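D-galactonate dehydratase family member SEN1436 (Salmonella enterica subsp. enterica serovar Enteritidis, PDB 3TW9) catalyses, with low activity in vitro, the magnesium-dependent dehydration of D-gluconate to 2-dehydro-3-deoxy-D-gluconate, and probably has no significant part in D-gluconate degradation in vivo. Local coordinates at residues P148-V161 against R168-M182. Residues are numbered along the deposited sequence; the frame is centred on the assembly and turned at random.
Sequences PLYCHTDGGDEVEV and RMEEGYQYVRCQMGM
R177 reaches along H152 where strands 147-152 and 175-177 run side by side, the parallel pair of a beta-alpha-beta unit whose connection is helix 158-171. The unit belongs to the (beta/alpha)7-beta barrel of the enolase superfamily, and R177 illustrates how one long side chain can meet a different neighbour at most steps along its length. Its backbone N donates a nearly straight bond to C151 O (2.9 Å, 172°). CB then rests at the edge of the Y150 ring, 4.0 Å from CE1. With CG anti to the backbone N (chi1 -174°), the chain extends beside the neighbouring strand and brings CD over the face of the H152 imidazole. A bend at chi3 lays the guanidinium flat on that ring, planes 8° apart and centres 3.7 Å apart. NE, without a hydrogen-bond partner, lies nearest H152 CG, and CZ nearest H152 ND1, while Q179 CD lies over the rim of the opposite guanidinium face. NH1 approaches H152 CE1 and forms a long, weak ion pair with the magnesium ligand D248. NH2 ends in a salt bridge to D154, whose carboxylate is nearly coplanar with the guanidinium, although the position of OD2 is less certain. H152, a probable substrate-binding residue, is thus stacked on R177 while its NE2 is hydrogen-bonded to E377, which probably also binds substrate; the stack probably helps orient the imidazole.

On the helix-facing side of the strands, C151 SG makes a sulfur-aromatic contact over the centre of the Y173 ring, 3.5 Å from its centroid. Beyond the strands, M182 N is hydrogen-bonded to G155 O (2.9 Å).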
loop_
_atom_site.group_PDB
_atom_site.type_symbol
_atom_site.label_atom_id
_atom_site.label_comp_id
_atom_site.label_asym_id
_atom_site.label_seq_id
_atom_site.Cartn_x
_atom_site.Cartn_y
_atom_site.Cartn_z
ATOM N N PRO C 148 -8.502 17.826 9.099
ATOM C CA PRO C 148 -8.142 18.549 10.315
ATOM C C PRO C 148 -6.677 18.936 10.342
ATOM O O PRO C 148 -5.804 18.186 9.888
ATOM C CB PRO C 148 -8.485 17.580 11.455
ATOM C CG PRO C 148 -8.774 16.291 10.822
ATOM C CD PRO C 148 -9.127 16.525 9.389
ATOM N N LEU C 149 -6.447 20.139 10.833
ATOM C CA LEU C 149 -5.145 20.741 10.829
ATOM C C LEU C 149 -4.665 21.002 12.241
ATOM O O LEU C 149 -5.462 21.090 13.193
ATOM C CB LEU C 149 -5.211 22.082 10.086
ATOM C CG LEU C 149 -5.823 22.133 8.704
ATOM C CD1 LEU C 149 -5.957 23.576 8.323
ATOM C CD2 LEU C 149 -5.010 21.320 7.645
ATOM N N TYR C 150 -3.344 21.074 12.392
ATOM C CA TYR C 150 -2.741 21.778 13.508
ATOM C C TYR C 150 -1.815 22.868 12.988
ATOM O O TYR C 150 -1.315 22.799 11.865
ATOM C CB TYR C 150 -2.032 20.867 14.541
ATOM C CG TYR C 150 -0.647 20.297 14.231
ATOM C CD1 TYR C 150 0.514 20.920 14.704
ATOM C CD2 TYR C 150 -0.519 19.073 13.561
ATOM C CE1 TYR C 150 1.780 20.368 14.471
ATOM C CE2 TYR C 150 0.759 18.510 13.321
ATOM C CZ TYR C 150 1.884 19.160 13.794
ATOM O OH TYR C 150 3.137 18.609 13.594
ATOM N N CYS C 151 -1.630 23.884 13.816
ATOM C CA CYS C 151 -0.720 24.974 13.497
ATOM C C CYS C 151 0.213 25.180 14.665
ATOM O O CYS C 151 -0.023 24.694 15.785
ATOM C CB CYS C 151 -1.522 26.250 13.254
ATOM S SG CYS C 151 -2.458 26.694 14.719
ATOM N N HIS C 152 1.249 25.955 14.401
ATOM C CA HIS C 152 2.268 26.308 15.366
ATOM C C HIS C 152 1.850 27.577 16.104
ATOM O O HIS C 152 1.093 28.379 15.560
ATOM C CB HIS C 152 3.570 26.574 14.616
ATOM C CG HIS C 152 4.126 25.377 13.904
ATOM N ND1 HIS C 152 5.377 25.383 13.322
ATOM C CD2 HIS C 152 3.626 24.133 13.704
ATOM C CE1 HIS C 152 5.610 24.206 12.768
ATOM N NE2 HIS C 152 4.560 23.433 12.977
ATOM N N THR C 153 2.334 27.737 17.332
ATOM C CA THR C 153 2.003 28.898 18.157
ATOM C C THR C 153 3.255 29.635 18.626
ATOM O O THR C 153 3.310 30.086 19.773
ATOM C CB THR C 153 1.110 28.508 19.380
ATOM O OG1 THR C 153 1.815 27.609 20.249
ATOM C CG2 THR C 153 -0.211 27.867 18.945
ATOM N N ASP C 154 4.241 29.750 17.725
ATOM C CA ASP C 154 5.584 30.265 18.034
ATOM C C ASP C 154 5.533 31.619 18.732
ATOM O O ASP C 154 4.937 32.560 18.215
ATOM C CB ASP C 154 6.417 30.388 16.747
ATOM C CG ASP C 154 6.957 29.050 16.263
ATOM O OD1 ASP C 154 7.944 29.043 15.503
ATOM O OD2 ASP C 154 6.410 27.997 16.636
ATOM N N GLY C 155 6.139 31.697 19.914
ATOM C CA GLY C 155 6.160 32.939 20.704
ATOM C C GLY C 155 7.471 33.158 21.432
ATOM O O GLY C 155 8.224 32.207 21.667
ATOM N N GLY C 156 7.745 34.416 21.780
ATOM C CA GLY C 156 8.996 34.802 22.443
ATOM C C GLY C 156 9.095 34.400 23.904
ATOM O O GLY C 156 10.202 34.224 24.423
ATOM N N ASP C 157 7.945 34.247 24.564
ATOM C CA ASP C 157 7.875 33.847 25.973
ATOM C C ASP C 157 6.555 33.118 26.261
ATOM O O ASP C 157 5.728 32.981 25.357
ATOM C CB ASP C 157 8.036 35.073 26.884
ATOM C CG ASP C 157 6.837 35.995 26.839
ATOM O OD1 ASP C 157 6.459 36.435 25.735
ATOM O OD2 ASP C 157 6.272 36.281 27.913
ATOM N N GLU C 158 6.354 32.666 27.504
ATOM C CA GLU C 158 5.185 31.820 27.871
ATOM C C GLU C 158 3.798 32.459 27.656
ATOM O O GLU C 158 2.855 31.779 27.215
ATOM C CB GLU C 158 5.308 31.283 29.311
ATOM C CG GLU C 158 4.159 30.338 29.761
ATOM C CD GLU C 158 4.386 29.681 31.128
ATOM O OE1 GLU C 158 5.499 29.779 31.695
ATOM O OE2 GLU C 158 3.441 29.044 31.637
ATOM N N VAL C 159 3.668 33.750 27.964
ATOM C CA VAL C 159 2.377 34.419 27.804
ATOM C C VAL C 159 2.043 34.640 26.323
ATOM O O VAL C 159 0.882 34.529 25.943
ATOM C CB VAL C 159 2.247 35.720 28.683
ATOM C CG1 VAL C 159 2.903 36.938 28.021
ATOM C CG2 VAL C 159 0.783 36.005 29.016
ATOM N N GLU C 160 3.059 34.910 25.498
ATOM C CA GLU C 160 2.891 35.083 24.053
ATOM C C GLU C 160 2.397 33.802 23.406
ATOM O O GLU C 160 1.544 33.838 22.524
ATOM C CB GLU C 160 4.214 35.456 23.398
ATOM C CG GLU C 160 4.429 36.929 23.141
ATOM C CD GLU C 160 5.662 37.173 22.289
ATOM O OE1 GLU C 160 6.563 37.909 22.746
ATOM O OE2 GLU C 160 5.739 36.611 21.170
ATOM N N VAL C 161 2.958 32.679 23.851
ATOM C CA VAL C 161 2.564 31.347 23.383
ATOM C C VAL C 161 1.111 31.054 23.783
ATOM O O VAL C 161 0.309 30.657 22.936
ATOM C CB VAL C 161 3.568 30.251 23.873
ATOM C CG1 VAL C 161 3.029 28.835 23.646
ATOM C CG2 VAL C 161 4.932 30.437 23.188
ATOM N N ARG C 168 -5.407 31.067 18.072
ATOM C CA ARG C 168 -5.615 30.001 17.076
ATOM C C ARG C 168 -6.892 29.205 17.366
ATOM O O ARG C 168 -7.572 28.759 16.433
ATOM C CB ARG C 168 -4.389 29.060 16.963
ATOM C CG ARG C 168 -3.072 29.732 16.543
ATOM C CD ARG C 168 -3.011 30.249 15.094
ATOM N NE ARG C 168 -3.593 31.587 14.901
ATOM C CZ ARG C 168 -3.063 32.742 15.319
ATOM N NH1 ARG C 168 -3.689 33.883 15.063
ATOM N NH2 ARG C 168 -1.921 32.787 15.987
ATOM N N MET C 169 -7.214 29.049 18.652
ATOM C CA MET C 169 -8.462 28.394 19.070
ATOM C C MET C 169 -9.672 29.212 18.627
ATOM O O MET C 169 -10.626 28.660 18.114
ATOM C CB MET C 169 -8.498 28.165 20.572
ATOM C CG MET C 169 -7.564 27.038 21.037
ATOM S SD MET C 169 -7.605 26.819 22.806
ATOM C CE MET C 169 -9.222 26.089 23.017
ATOM N N GLU C 170 -9.585 30.535 18.774
ATOM C CA GLU C 170 -10.590 31.467 18.214
ATOM C C GLU C 170 -10.796 31.341 16.699
ATOM O O GLU C 170 -11.925 31.423 16.217
ATOM C CB GLU C 170 -10.238 32.924 18.571
ATOM C CG GLU C 170 -10.637 33.332 19.990
ATOM C CD GLU C 170 -9.947 34.604 20.470
ATOM O OE1 GLU C 170 -9.639 34.688 21.679
ATOM O OE2 GLU C 170 -9.703 35.513 19.647
ATOM N N GLU C 171 -9.700 31.150 15.955
ATOM C CA GLU C 171 -9.743 30.927 14.511
ATOM C C GLU C 171 -10.368 29.584 14.113
ATOM O O GLU C 171 -10.748 29.421 12.964
ATOM C CB GLU C 171 -8.348 31.023 13.889
ATOM C CG GLU C 171 -7.727 32.401 13.955
ATOM C CD GLU C 171 -6.445 32.530 13.143
ATOM O OE1 GLU C 171 -5.977 31.526 12.556
ATOM O OE2 GLU C 171 -5.904 33.657 13.091
ATOM N N GLY C 172 -10.443 28.626 15.044
ATOM C CA GLY C 172 -11.073 27.333 14.762
ATOM C C GLY C 172 -10.127 26.141 14.830
ATOM O O GLY C 172 -10.552 25.003 14.587
ATOM N N TYR C 173 -8.852 26.384 15.138
ATOM C CA TYR C 173 -7.909 25.258 15.316
ATOM C C TYR C 173 -8.287 24.458 16.550
ATOM O O TYR C 173 -8.534 25.018 17.641
ATOM C CB TYR C 173 -6.471 25.759 15.387
ATOM C CG TYR C 173 -5.910 26.120 14.036
ATOM C CD1 TYR C 173 -5.370 25.132 13.206
ATOM C CD2 TYR C 173 -5.931 27.448 13.565
ATOM C CE1 TYR C 173 -4.829 25.453 11.954
ATOM C CE2 TYR C 173 -5.402 27.773 12.314
ATOM C CZ TYR C 173 -4.859 26.772 11.513
ATOM O OH TYR C 173 -4.347 27.083 10.280
ATOM N N GLN C 174 -8.344 23.139 16.372
ATOM C CA GLN C 174 -8.719 22.216 17.436
ATOM C C GLN C 174 -7.515 21.396 17.897
ATOM O O GLN C 174 -7.636 20.543 18.772
ATOM C CB GLN C 174 -9.856 21.320 16.958
ATOM C CG GLN C 174 -11.105 22.145 16.670
ATOM C CD GLN C 174 -12.329 21.295 16.478
ATOM O OE1 GLN C 174 -13.106 21.107 17.416
ATOM N NE2 GLN C 174 -12.483 20.729 15.294
ATOM N N TYR C 175 -6.369 21.703 17.297
ATOM C CA TYR C 175 -5.103 21.014 17.561
ATOM C C TYR C 175 -4.007 22.064 17.402
ATOM O O TYR C 175 -3.975 22.763 16.395
ATOM C CB TYR C 175 -4.829 19.918 16.523
ATOM C CG TYR C 175 -5.885 18.861 16.276
ATOM C CD1 TYR C 175 -5.698 17.539 16.719
ATOM C CD2 TYR C 175 -7.021 19.153 15.517
ATOM C CE1 TYR C 175 -6.679 16.560 16.464
ATOM C CE2 TYR C 175 -7.980 18.214 15.257
ATOM C CZ TYR C 175 -7.811 16.923 15.724
ATOM O OH TYR C 175 -8.795 16.025 15.415
ATOM N N VAL C 176 -3.096 22.171 18.369
ATOM C CA VAL C 176 -2.009 23.174 18.300
ATOM C C VAL C 176 -0.687 22.618 18.776
ATOM O O VAL C 176 -0.658 21.873 19.736
ATOM C CB VAL C 176 -2.281 24.443 19.186
ATOM C CG1 VAL C 176 -3.293 25.368 18.506
ATOM C CG2 VAL C 176 -2.772 24.050 20.569
ATOM N N ARG C 177 0.394 23.023 18.118
ATOM C CA ARG C 177 1.730 22.733 18.625
ATOM C C ARG C 177 2.104 23.777 19.649
ATOM O O ARG C 177 1.967 24.970 19.371
ATOM C CB ARG C 177 2.744 22.790 17.504
ATOM C CG ARG C 177 4.147 22.338 17.973
ATOM C CD ARG C 177 5.142 22.380 16.843
ATOM N NE ARG C 177 5.789 23.686 16.763
ATOM C CZ ARG C 177 6.949 23.909 16.156
ATOM N NH1 ARG C 177 7.588 22.904 15.557
ATOM N NH2 ARG C 177 7.465 25.136 16.145
ATOM N N CYS C 178 2.588 23.319 20.805
ATOM C CA CYS C 178 2.956 24.182 21.929
ATOM C C CYS C 178 4.397 23.941 22.299
ATOM O O CYS C 178 4.781 22.811 22.630
ATOM C CB CYS C 178 2.094 23.882 23.153
ATOM S SG CYS C 178 0.334 23.909 22.800
ATOM N N GLN C 179 5.190 25.003 22.221
ATOM C CA GLN C 179 6.609 24.970 22.578
ATOM C C GLN C 179 6.915 26.031 23.644
ATOM O O GLN C 179 6.100 26.939 23.894
ATOM C CB GLN C 179 7.494 25.185 21.338
ATOM C CG GLN C 179 7.202 24.273 20.097
ATOM C CD GLN C 179 7.529 22.787 20.303
ATOM O OE1 GLN C 179 6.709 21.931 19.995
ATOM N NE2 GLN C 179 8.718 22.488 20.813
ATOM N N MET C 180 8.093 25.918 24.263
ATOM C CA MET C 180 8.598 26.928 25.208
ATOM C C MET C 180 8.760 28.239 24.452
ATOM O O MET C 180 8.833 28.242 23.219
ATOM C CB MET C 180 9.981 26.522 25.749
ATOM C CG MET C 180 10.041 25.230 26.581
ATOM S SD MET C 180 9.124 25.242 28.130
ATOM C CE MET C 180 9.865 26.629 28.996
ATOM N N GLY C 181 8.837 29.349 25.183
ATOM C CA GLY C 181 9.189 30.629 24.563
ATOM C C GLY C 181 10.573 30.553 23.939
ATOM O O GLY C 181 11.466 29.897 24.479
ATOM N N MET C 182 10.741 31.211 22.795
ATOM C CA MET C 182 11.987 31.163 22.021
ATOM C C MET C 182 13.094 32.005 22.655
ATOM O O MET C 182 12.824 33.034 23.279
ATOM C CB MET C 182 11.731 31.624 20.580
ATOM C CG MET C 182 10.613 30.854 19.862
ATOM S SD MET C 182 10.226 31.433 18.192
ATOM C CE MET C 182 9.518 33.062 18.481
HETATM O O HOH W 1 -7.880 22.007 13.902
HETATM O O HOH W 2 0.324 31.205 16.132
HETATM O O HOH W 3 7.108 28.928 21.026
#